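Local coordinates for CdiI immunity protein (Cupriavidus taiwanensis, PDB 5T87), which binds the CdiA toxin of the contact-dependent growth inhibition system and probably neutralises it, protecting the cell that makes it, at residues 47-52 with 68-73; 52-57 with 86-91; 11-16 with 37-42; 90-93 with 97-100. All coordinates share one frame; numbering follows the deposited sequence.

The four contacts run through a compact helical chain, the centre of contact 1 lying about 2 Å from the centre of the chain. Contact 2 lies about 9 Å from contact 1 (centre to centre), sharing V52 with it and touching it where K50 CG meets F88 CE1 at 3.7 Å. The centre of contact 4 is about 7 Å from that of contact 2; the two share L90 and S91, and F54 CE1 lies 3.7 Å from L92 CD2. Contact 3 sits across the chain's centre from contacts 2 and 4 and reaches contact 1 through L73 CB and W42 CZ3, 3.6 Å apart. Contacts 1, 3 and 4 also border the CdiA toxin chain, through H72, Y37 and S100 respectively.

Contact 1: 47-52 with 68-73; sequences KRLKSV and TCVGHL
The carbonyl oxygen of R48, one residue before the L49 that packs against C69, V70 and L73, is gripped twice from its own helix: S51 OG donates to R48 O at 2.7 Å, tilted a little from the carbonyl plane, and the backbone N of V52 adds a weak bond. S51 itself is exposed, whereas L49 is turned toward helix 60-76, and within 47-52 it is L49 that carries the contact. Its CG stands beside the backbone N (chi1 -65°), which extends the isobutyl group toward helix 60-76. L49 CB lies 3.6 Å from V70 CG2 as the two side chains slide past each other in opposite directions. Both methyls of the leucine close on C69, each 3.8 Å from C69 CB, and L49 CD1 also meets L73 CD1 tip to tip at 3.7 Å. All four residues are buried. C69 and L73 extend the same apolar layer, C69 to C32, L33 and A36 of helix 25-38 and L73 to A45. The two local axes approach to 9.9 Å at 163°, the nearly antiparallel packing of successive helices in an all-helical domain, here at its core.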
loop_
_atom_site.group_PDB
_atom_site.type_symbol
_atom_site.label_atom_id
_atom_site.label_comp_id
_atom_site.label_asym_id
_atom_site.label_seq_id
_atom_site.Cartn_x
_atom_site.Cartn_y
_atom_site.Cartn_z
ATOM N N LYS A 47 -1.438 8.278 -13.416
ATOM C CA LYS A 47 -2.012 9.625 -13.601
ATOM C C LYS A 47 -2.998 10.005 -12.491
ATOM O O LYS A 47 -2.919 11.092 -11.919
ATOM C CB LYS A 47 -2.687 9.685 -14.972
ATOM C CG LYS A 47 -3.551 10.893 -15.251
ATOM C CD LYS A 47 -4.063 10.879 -16.690
ATOM C CE LYS A 47 -5.372 11.662 -16.794
ATOM N NZ LYS A 47 -6.062 11.564 -18.115
ATOM N N ARG A 48 -3.908 9.093 -12.172
ATOM C CA ARG A 48 -4.971 9.381 -11.219
ATOM C C ARG A 48 -4.520 9.398 -9.782
ATOM O O ARG A 48 -4.902 10.299 -9.022
ATOM C CB ARG A 48 -6.142 8.432 -11.411
ATOM C CG ARG A 48 -7.008 8.880 -12.565
ATOM C CD ARG A 48 -7.797 7.747 -13.189
ATOM N NE ARG A 48 -8.627 8.274 -14.269
ATOM C CZ ARG A 48 -8.183 8.619 -15.478
ATOM N NH1 ARG A 48 -6.908 8.456 -15.810
ATOM N NH2 ARG A 48 -9.032 9.109 -16.369
ATOM N N LEU A 49 -3.702 8.420 -9.414
ATOM C CA LEU A 49 -3.062 8.409 -8.091
ATOM C C LEU A 49 -2.208 9.664 -7.801
ATOM O O LEU A 49 -2.254 10.216 -6.694
ATOM C CB LEU A 49 -2.227 7.140 -7.921
ATOM C CG LEU A 49 -3.036 5.830 -7.915
ATOM C CD1 LEU A 49 -2.114 4.636 -7.737
ATOM C CD2 LEU A 49 -4.100 5.825 -6.826
ATOM N N LYS A 50 -1.459 10.123 -8.800
ATOM C CA LYS A 50 -0.652 11.332 -8.674
ATOM C C LYS A 50 -1.493 12.587 -8.437
ATOM O O LYS A 50 -1.111 13.447 -7.643
ATOM C CB LYS A 50 0.207 11.543 -9.923
ATOM C CG LYS A 50 1.377 10.575 -10.079
ATOM C CD LYS A 50 2.415 11.106 -11.060
ATOM C CE LYS A 50 1.894 11.139 -12.481
ATOM N NZ LYS A 50 2.912 11.740 -13.372
ATOM N N SER A 51 -2.614 12.708 -9.135
ATOM C CA SER A 51 -3.473 13.876 -8.950
ATOM C C SER A 51 -3.996 13.952 -7.496
ATOM O O SER A 51 -4.173 15.044 -6.949
ATOM C CB SER A 51 -4.652 13.863 -9.925
ATOM O OG SER A 51 -5.597 12.874 -9.546
ATOM N N VAL A 52 -4.218 12.796 -6.873
ATOM C CA VAL A 52 -4.632 12.772 -5.454
ATOM C C VAL A 52 -3.450 13.106 -4.545
ATOM O O VAL A 52 -3.554 13.972 -3.673
ATOM C CB VAL A 52 -5.259 11.428 -5.071
ATOM C CG1 VAL A 52 -5.588 11.375 -3.571
ATOM C CG2 VAL A 52 -6.515 11.206 -5.892
ATOM N N THR A 68 1.025 5.190 -1.220
ATOM C CA THR A 68 1.034 3.768 -0.897
ATOM C C THR A 68 0.417 2.953 -2.037
ATOM O O THR A 68 0.957 1.919 -2.424
ATOM C CB THR A 68 0.332 3.523 0.468
ATOM O OG1 THR A 68 1.223 3.915 1.515
ATOM C CG2 THR A 68 -0.059 2.062 0.682
ATOM N N CYS A 69 -0.686 3.444 -2.589
ATOM C CA CYS A 69 -1.302 2.827 -3.765
ATOM C C CYS A 69 -0.388 2.786 -4.994
ATOM O O CYS A 69 -0.420 1.816 -5.757
ATOM C CB CYS A 69 -2.608 3.530 -4.119
ATOM S SG CYS A 69 -3.934 3.070 -2.998
ATOM N N VAL A 70 0.427 3.820 -5.179
ATOM C CA VAL A 70 1.426 3.808 -6.268
ATOM C C VAL A 70 2.419 2.665 -6.024
ATOM O O VAL A 70 2.840 1.982 -6.975
ATOM C CB VAL A 70 2.123 5.188 -6.448
ATOM C CG1 VAL A 70 3.336 5.110 -7.374
ATOM C CG2 VAL A 70 1.128 6.211 -6.989
ATOM N N GLY A 71 2.745 2.444 -4.748
ATOM C CA GLY A 71 3.538 1.295 -4.319
ATOM C C GLY A 71 2.925 -0.028 -4.709
ATOM O O GLY A 71 3.634 -0.945 -5.115
ATOM N N HIS A 72 1.605 -0.117 -4.593
ATOM C CA HIS A 72 0.887 -1.333 -4.951
ATOM C C HIS A 72 0.903 -1.571 -6.437
ATOM O O HIS A 72 1.135 -2.705 -6.869
ATOM C CB HIS A 72 -0.560 -1.301 -4.457
ATOM C CG HIS A 72 -0.678 -1.279 -2.976
ATOM N ND1 HIS A 72 0.132 -2.033 -2.157
ATOM C CD2 HIS A 72 -1.505 -0.592 -2.157
ATOM C CE1 HIS A 72 -0.192 -1.818 -0.896
ATOM N NE2 HIS A 72 -1.179 -0.941 -0.869
ATOM N N LEU A 73 0.654 -0.524 -7.221
ATOM C CA LEU A 73 0.753 -0.650 -8.678
ATOM C C LEU A 73 2.104 -1.180 -9.098
ATOM O O LEU A 73 2.182 -2.111 -9.887
ATOM C CB LEU A 73 0.549 0.678 -9.364
ATOM C CG LEU A 73 -0.865 1.194 -9.507
ATOM C CD1 LEU A 73 -0.835 2.430 -10.398
ATOM C CD2 LEU A 73 -1.764 0.129 -10.109
#

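Contact 2: 52-57 with 86-91; sequences VAFDLN and EEFLLS
The backbones of the two segments stay well apart, the closest CA pair being A53 and F88 at 10.1 Å, with side chains bridging the gap. F88 does most of the work: its CG stands anti to the backbone N (chi1 170°), and the ring leans toward A53 and F54. Its edge then points at the face of F54 in an offset edge-to-face pair, with ring planes at 83° and centroids 5.4 Å apart. F54 CZ comes nearest, 3.5 Å from F88 CE1. The methyl of A53 meets the same ring at its rim, near the ring plane, with A53 CB 4.0 Å from F88 CZ. Beyond the aromatic pair each segment closes its own turn. D55 OD1 accepts from N57 N at 3.1 Å, an Asx turn at D55, and S91 OG donates to F88 O at 2.7 Å. Whereas F54 is exposed, F88 is buried, its ring meeting F46 edge-to-face. A53 rests on V67 of helix 60-76, and L89 packs both on V67 and on A105 and L106 of helix 96-114, so the contact lies beside helix 60-76 and spans helices 42-53 and 82-91.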
loop_
_atom_site.group_PDB
_atom_site.type_symbol
_atom_site.label_atom_id
_atom_site.label_comp_id
_atom_site.label_asym_id
_atom_site.label_seq_id
_atom_site.Cartn_x
_atom_site.Cartn_y
_atom_site.Cartn_z
ATOM N N VAL A 52 -4.218 12.796 -6.873
ATOM C CA VAL A 52 -4.632 12.772 -5.454
ATOM C C VAL A 52 -3.450 13.106 -4.545
ATOM O O VAL A 52 -3.554 13.972 -3.673
ATOM C CB VAL A 52 -5.259 11.428 -5.071
ATOM C CG1 VAL A 52 -5.588 11.375 -3.571
ATOM C CG2 VAL A 52 -6.515 11.206 -5.892
ATOM N N ALA A 53 -2.325 12.447 -4.796
ATOM C CA ALA A 53 -1.114 12.670 -4.022
ATOM C C ALA A 53 -0.634 14.125 -4.025
ATOM O O ALA A 53 -0.148 14.596 -2.994
ATOM C CB ALA A 53 -0.005 11.748 -4.500
ATOM N N PHE A 54 -0.784 14.833 -5.152
ATOM C CA PHE A 54 -0.287 16.206 -5.281
ATOM C C PHE A 54 -1.273 17.303 -4.872
ATOM O O PHE A 54 -0.905 18.486 -4.852
ATOM C CB PHE A 54 0.172 16.469 -6.717
ATOM C CG PHE A 54 1.476 15.817 -7.075
ATOM C CD1 PHE A 54 2.578 15.879 -6.219
ATOM C CD2 PHE A 54 1.627 15.179 -8.306
ATOM C CE1 PHE A 54 3.779 15.288 -6.578
ATOM C CE2 PHE A 54 2.833 14.591 -8.673
ATOM C CZ PHE A 54 3.911 14.646 -7.810
ATOM N N ASP A 55 -2.508 16.921 -4.542
ATOM C CA ASP A 55 -3.579 17.891 -4.381
ATOM C C ASP A 55 -3.581 18.411 -2.943
ATOM O O ASP A 55 -3.986 17.716 -2.015
ATOM C CB ASP A 55 -4.911 17.261 -4.786
ATOM C CG ASP A 55 -6.090 18.199 -4.603
ATOM O OD1 ASP A 55 -5.902 19.393 -4.244
ATOM O OD2 ASP A 55 -7.220 17.727 -4.817
ATOM N N LEU A 56 -3.157 19.653 -2.780
ATOM C CA LEU A 56 -2.972 20.276 -1.475
ATOM C C LEU A 56 -4.272 20.514 -0.725
ATOM O O LEU A 56 -4.244 20.731 0.489
ATOM C CB LEU A 56 -2.302 21.642 -1.629
ATOM C CG LEU A 56 -0.939 21.724 -2.333
ATOM C CD1 LEU A 56 -0.622 23.166 -2.675
ATOM C CD2 LEU A 56 0.141 21.095 -1.459
ATOM N N ASN A 57 -5.398 20.514 -1.439
ATOM C CA ASN A 57 -6.727 20.615 -0.815
ATOM C C ASN A 57 -7.307 19.282 -0.364
ATOM O O ASN A 57 -8.442 19.252 0.084
ATOM C CB ASN A 57 -7.728 21.338 -1.746
ATOM C CG ASN A 57 -7.416 22.821 -1.906
ATOM O OD1 ASN A 57 -6.680 23.415 -1.110
ATOM N ND2 ASN A 57 -7.982 23.430 -2.940
ATOM N N GLU A 86 9.904 6.210 -10.105
ATOM C CA GLU A 86 10.979 6.525 -9.176
ATOM C C GLU A 86 11.158 8.033 -8.957
ATOM O O GLU A 86 11.319 8.475 -7.814
ATOM C CB GLU A 86 12.286 5.887 -9.619
ATOM C CG GLU A 86 13.346 5.924 -8.531
ATOM C CD GLU A 86 14.618 5.230 -8.938
ATOM O OE1 GLU A 86 15.224 5.634 -9.958
ATOM O OE2 GLU A 86 15.014 4.278 -8.233
ATOM N N GLU A 87 11.140 8.809 -10.041
ATOM C CA GLU A 87 11.259 10.276 -9.950
ATOM C C GLU A 87 10.119 10.847 -9.115
ATOM O O GLU A 87 10.331 11.767 -8.300
ATOM C CB GLU A 87 11.310 10.949 -11.342
ATOM C CG GLU A 87 12.727 11.004 -11.917
ATOM C CD GLU A 87 12.811 11.139 -13.442
ATOM O OE1 GLU A 87 12.043 11.924 -14.047
ATOM O OE2 GLU A 87 13.679 10.463 -14.038
ATOM N N PHE A 88 8.924 10.288 -9.322
ATOM C CA PHE A 88 7.742 10.628 -8.525
ATOM C C PHE A 88 7.939 10.383 -7.021
ATOM O O PHE A 88 7.772 11.290 -6.205
ATOM C CB PHE A 88 6.535 9.845 -9.017
ATOM C CG PHE A 88 5.357 9.952 -8.120
ATOM C CD1 PHE A 88 4.650 11.146 -8.028
ATOM C CD2 PHE A 88 4.963 8.872 -7.331
ATOM C CE1 PHE A 88 3.558 11.260 -7.189
ATOM C CE2 PHE A 88 3.868 8.978 -6.497
ATOM C CZ PHE A 88 3.163 10.173 -6.428
ATOM N N LEU A 89 8.328 9.169 -6.665
ATOM C CA LEU A 89 8.476 8.828 -5.257
ATOM C C LEU A 89 9.622 9.592 -4.594
ATOM O O LEU A 89 9.505 10.000 -3.428
ATOM C CB LEU A 89 8.665 7.324 -5.089
ATOM C CG LEU A 89 7.481 6.460 -5.536
ATOM C CD1 LEU A 89 7.863 4.987 -5.533
ATOM C CD2 LEU A 89 6.261 6.701 -4.666
ATOM N N LEU A 90 10.716 9.786 -5.332
ATOM C CA LEU A 90 11.848 10.550 -4.827
ATOM C C LEU A 90 11.543 12.034 -4.668
ATOM O O LEU A 90 12.114 12.684 -3.792
ATOM C CB LEU A 90 13.053 10.402 -5.747
ATOM C CG LEU A 90 13.785 9.060 -5.743
ATOM C CD1 LEU A 90 14.884 9.142 -6.799
ATOM C CD2 LEU A 90 14.360 8.698 -4.375
ATOM N N SER A 91 10.664 12.573 -5.514
ATOM C CA SER A 91 10.317 13.992 -5.435
ATOM C C SER A 91 9.509 14.345 -4.187
ATOM O O SER A 91 9.396 15.524 -3.853
ATOM C CB SER A 91 9.571 14.456 -6.689
ATOM O OG SER A 91 8.322 13.817 -6.813
#

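Contact 3: 11-16 with 37-42; sequences IPNAEI and YYEDDW
This is a polar, partly buried contact between two loops, tying the segment that leads into helix 16-22 to the turn between helices 25-38 and 42-53. It rests on one hydrogen bond, in which N13 ND2 donates to E39 OE1 at 2.7 Å with an N-H...O angle of 142°. The acceptor lies close to the amide plane of N13, as suits an amide N-H, but OE1 is approached from above the carboxylate plane, 62° out of it. Amide and carboxylate are turned almost perpendicular to each other. A bend at chi2 (-65°) brings the E39 carboxylate round to N13. The other carboxylate oxygen, OE2, forms a salt bridge with R10, and it also lies 3.9 Å from N13 CB. Both N13 and E39 pack against W44, whose backbone N is capped by D41 OD1 at the start of helix 42-53. E39 is the first residue to leave the helical conformation after helix 25-38, and its carbonyl oxygen accepts from R76 NH2. Since E39 is buried, R10 and the amide of N13 together probably stabilise its ionised form, a charged group shared between the N-terminal loop and the helical body.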
loop_
_atom_site.group_PDB
_atom_site.type_symbol
_atom_site.label_atom_id
_atom_site.label_comp_id
_atom_site.label_asym_id
_atom_site.label_seq_id
_atom_site.Cartn_x
_atom_site.Cartn_y
_atom_site.Cartn_z
ATOM N N ILE A 11 -14.316 -1.080 -7.720
ATOM C CA ILE A 11 -15.129 -0.009 -8.309
ATOM C C ILE A 11 -14.913 0.004 -9.822
ATOM O O ILE A 11 -13.754 0.055 -10.283
ATOM C CB ILE A 11 -14.772 1.369 -7.738
ATOM C CG1 ILE A 11 -15.148 1.432 -6.250
ATOM C CG2 ILE A 11 -15.501 2.478 -8.501
ATOM C CD1 ILE A 11 -14.403 2.500 -5.471
ATOM N N PRO A 12 -16.017 -0.026 -10.608
ATOM C CA PRO A 12 -15.847 -0.032 -12.055
ATOM C C PRO A 12 -15.048 1.171 -12.525
ATOM O O PRO A 12 -15.189 2.266 -11.966
ATOM C CB PRO A 12 -17.282 0.048 -12.586
ATOM C CG PRO A 12 -18.108 -0.517 -11.506
ATOM C CD PRO A 12 -17.445 -0.064 -10.242
ATOM N N ASN A 13 -14.214 0.943 -13.536
ATOM C CA ASN A 13 -13.354 1.972 -14.113
ATOM C C ASN A 13 -14.134 3.261 -14.431
ATOM O O ASN A 13 -13.733 4.360 -14.046
ATOM C CB ASN A 13 -12.697 1.405 -15.377
ATOM C CG ASN A 13 -11.539 2.253 -15.881
ATOM O OD1 ASN A 13 -11.733 3.375 -16.374
ATOM N ND2 ASN A 13 -10.323 1.704 -15.800
ATOM N N ALA A 14 -15.272 3.099 -15.094
ATOM C CA ALA A 14 -16.115 4.219 -15.538
ATOM C C ALA A 14 -16.604 5.170 -14.439
ATOM O O ALA A 14 -16.955 6.308 -14.721
ATOM C CB ALA A 14 -17.313 3.678 -16.309
ATOM N N GLU A 15 -16.648 4.707 -13.199
ATOM C CA GLU A 15 -17.176 5.524 -12.097
ATOM C C GLU A 15 -16.089 6.270 -11.325
ATOM O O GLU A 15 -16.396 7.166 -10.542
ATOM C CB GLU A 15 -18.022 4.649 -11.163
ATOM C CG GLU A 15 -19.215 4.006 -11.876
ATOM C CD GLU A 15 -20.077 3.115 -10.987
ATOM O OE1 GLU A 15 -19.866 3.056 -9.746
ATOM O OE2 GLU A 15 -20.993 2.465 -11.544
ATOM N N ILE A 16 -14.829 5.938 -11.590
ATOM C CA ILE A 16 -13.706 6.351 -10.749
ATOM C C ILE A 16 -13.518 7.873 -10.698
ATOM O O ILE A 16 -13.415 8.456 -9.613
ATOM C CB ILE A 16 -12.399 5.656 -11.213
ATOM C CG1 ILE A 16 -12.444 4.154 -10.910
ATOM C CG2 ILE A 16 -11.154 6.273 -10.572
ATOM C CD1 ILE A 16 -12.150 3.778 -9.472
ATOM N N TYR A 37 -5.348 -2.226 -6.579
ATOM C CA TYR A 37 -5.485 -3.690 -6.560
ATOM C C TYR A 37 -5.972 -4.303 -7.863
ATOM O O TYR A 37 -5.638 -5.452 -8.145
ATOM C CB TYR A 37 -6.434 -4.159 -5.411
ATOM C CG TYR A 37 -5.783 -4.358 -4.053
ATOM C CD1 TYR A 37 -4.807 -3.478 -3.600
ATOM C CD2 TYR A 37 -6.180 -5.406 -3.196
ATOM C CE1 TYR A 37 -4.215 -3.638 -2.359
ATOM C CE2 TYR A 37 -5.600 -5.564 -1.931
ATOM C CZ TYR A 37 -4.607 -4.672 -1.524
ATOM O OH TYR A 37 -3.947 -4.753 -0.317
ATOM N N TYR A 38 -6.772 -3.567 -8.633
ATOM C CA TYR A 38 -7.481 -4.148 -9.794
ATOM C C TYR A 38 -7.232 -3.543 -11.192
ATOM O O TYR A 38 -7.504 -4.235 -12.161
ATOM C CB TYR A 38 -8.991 -4.188 -9.513
ATOM C CG TYR A 38 -9.299 -4.756 -8.145
ATOM C CD1 TYR A 38 -8.924 -6.062 -7.817
ATOM C CD2 TYR A 38 -9.927 -3.989 -7.164
ATOM C CE1 TYR A 38 -9.173 -6.590 -6.560
ATOM C CE2 TYR A 38 -10.181 -4.506 -5.902
ATOM C CZ TYR A 38 -9.802 -5.809 -5.599
ATOM O OH TYR A 38 -10.055 -6.345 -4.338
ATOM N N GLU A 39 -6.742 -2.307 -11.325
ATOM C CA GLU A 39 -6.499 -1.732 -12.679
ATOM C C GLU A 39 -5.118 -2.124 -13.201
ATOM O O GLU A 39 -4.144 -2.170 -12.443
ATOM C CB GLU A 39 -6.680 -0.207 -12.728
ATOM C CG GLU A 39 -8.083 0.292 -12.324
ATOM C CD GLU A 39 -9.214 -0.145 -13.271
ATOM O OE1 GLU A 39 -8.943 -0.284 -14.494
ATOM O OE2 GLU A 39 -10.374 -0.337 -12.791
ATOM N N ASP A 40 -5.050 -2.430 -14.494
ATOM C CA ASP A 40 -3.818 -2.930 -15.118
ATOM C C ASP A 40 -3.100 -1.934 -16.003
ATOM O O ASP A 40 -1.994 -2.202 -16.427
ATOM C CB ASP A 40 -4.125 -4.194 -15.939
ATOM C CG ASP A 40 -4.371 -5.414 -15.062
ATOM O OD1 ASP A 40 -3.989 -5.367 -13.871
ATOM O OD2 ASP A 40 -4.936 -6.422 -15.557
ATOM N N ASP A 41 -3.733 -0.805 -16.284
ATOM C CA ASP A 41 -3.211 0.209 -17.192
ATOM C C ASP A 41 -2.402 1.213 -16.354
ATOM O O ASP A 41 -2.949 2.201 -15.846
ATOM C CB ASP A 41 -4.397 0.874 -17.906
ATOM C CG ASP A 41 -3.988 1.939 -18.902
ATOM O OD1 ASP A 41 -2.889 2.543 -18.832
ATOM O OD2 ASP A 41 -4.823 2.207 -19.787
ATOM N N TRP A 42 -1.105 0.932 -16.208
ATOM C CA TRP A 42 -0.163 1.789 -15.498
ATOM C C TRP A 42 -0.382 3.283 -15.744
ATOM O O TRP A 42 -0.550 4.043 -14.805
ATOM C CB TRP A 42 1.306 1.438 -15.824
ATOM C CG TRP A 42 2.231 2.456 -15.247
ATOM C CD1 TRP A 42 2.810 3.509 -15.913
ATOM C CD2 TRP A 42 2.619 2.600 -13.870
ATOM N NE1 TRP A 42 3.551 4.271 -15.044
ATOM C CE2 TRP A 42 3.456 3.740 -13.788
ATOM C CE3 TRP A 42 2.371 1.859 -12.703
ATOM C CZ2 TRP A 42 4.030 4.165 -12.593
ATOM C CZ3 TRP A 42 2.956 2.280 -11.510
ATOM C CH2 TRP A 42 3.778 3.421 -11.468
#

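Contact 4: 90-93 with 97-100; sequences LSLG and AVAS
L92 and V98 come together through their first torsions: L92 has CG beside the backbone N (chi1 -51°), and V98 places CG1 beside its own backbone N (chi1 -64°), which leaves CG2 between N and the carbonyl carbon, facing L92. With both CB atoms directed at the opposite segment, V98 CG2 lies 3.9 Å from L92 CB and, more loosely, 4.2 Å from L92 CD2. The side chains meet obliquely, so the single valine methyl lies against the base and one branch of the leucine. Alongside this pair the backbone of the turn brushes the start of helix 96-114. G93 and A99 are the closest CA pair at 4.9 Å, with G93 O 3.9 Å from A99 CB and L92 O 4.2 Å from A99 CA. These are plain van der Waals contacts of carbonyl oxygens with carbon. Within the turn, G93 N makes a weak bond to L90 O. L92 also rests on V67 of helix 60-76 and V98 on R63 of the same helix, so the turn is seated on that helix. L92 and V98 are buried, whereas G93 lies exposed. With apolar and backbone contacts and no hydrogen bond between these two segments, the junction probably owes its hold here to apolar packing and to the burial of L92 and V98.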
loop_
_atom_site.group_PDB
_atom_site.type_symbol
_atom_site.label_atom_id
_atom_site.label_comp_id
_atom_site.label_asym_id
_atom_site.label_seq_id
_atom_site.Cartn_x
_atom_site.Cartn_y
_atom_site.Cartn_z
ATOM N N LEU A 90 10.716 9.786 -5.332
ATOM C CA LEU A 90 11.848 10.550 -4.827
ATOM C C LEU A 90 11.543 12.034 -4.668
ATOM O O LEU A 90 12.114 12.684 -3.792
ATOM C CB LEU A 90 13.053 10.402 -5.747
ATOM C CG LEU A 90 13.785 9.060 -5.743
ATOM C CD1 LEU A 90 14.884 9.142 -6.799
ATOM C CD2 LEU A 90 14.360 8.698 -4.375
ATOM N N SER A 91 10.664 12.573 -5.514
ATOM C CA SER A 91 10.317 13.992 -5.435
ATOM C C SER A 91 9.509 14.345 -4.187
ATOM O O SER A 91 9.396 15.524 -3.853
ATOM C CB SER A 91 9.571 14.456 -6.689
ATOM O OG SER A 91 8.322 13.817 -6.813
ATOM N N LEU A 92 8.974 13.331 -3.502
ATOM C CA LEU A 92 8.196 13.512 -2.262
ATOM C C LEU A 92 8.981 13.359 -0.947
ATOM O O LEU A 92 8.478 13.738 0.114
ATOM C CB LEU A 92 7.045 12.507 -2.238
ATOM C CG LEU A 92 6.152 12.441 -3.480
ATOM C CD1 LEU A 92 5.245 11.225 -3.413
ATOM C CD2 LEU A 92 5.350 13.716 -3.666
ATOM N N GLY A 93 10.194 12.811 -1.006
ATOM C CA GLY A 93 10.980 12.520 0.205
ATOM C C GLY A 93 11.172 13.668 1.186
ATOM O O GLY A 93 11.400 13.434 2.379
ATOM N N ALA A 97 3.945 15.060 5.052
ATOM C CA ALA A 97 2.609 14.500 4.844
ATOM C C ALA A 97 2.642 13.136 4.138
ATOM O O ALA A 97 1.858 12.234 4.467
ATOM C CB ALA A 97 1.774 15.478 4.033
ATOM N N VAL A 98 3.547 12.995 3.165
ATOM C CA VAL A 98 3.645 11.757 2.379
ATOM C C VAL A 98 4.965 10.997 2.467
ATOM O O VAL A 98 5.026 9.851 2.018
ATOM C CB VAL A 98 3.264 12.017 0.915
ATOM C CG1 VAL A 98 1.799 12.428 0.836
ATOM C CG2 VAL A 98 4.152 13.087 0.277
ATOM N N ALA A 99 5.985 11.601 3.077
ATOM C CA ALA A 99 7.333 11.014 3.120
ATOM C C ALA A 99 7.342 9.544 3.511
ATOM O O ALA A 99 7.932 8.715 2.832
ATOM C CB ALA A 99 8.233 11.803 4.061
ATOM N N SER A 100 6.668 9.228 4.595
ATOM C CA SER A 100 6.702 7.882 5.143
ATOM C C SER A 100 6.175 6.809 4.149
ATOM O O SER A 100 6.801 5.755 3.952
ATOM C CB SER A 100 5.940 7.871 6.472
ATOM O OG SER A 100 5.518 6.569 6.796
#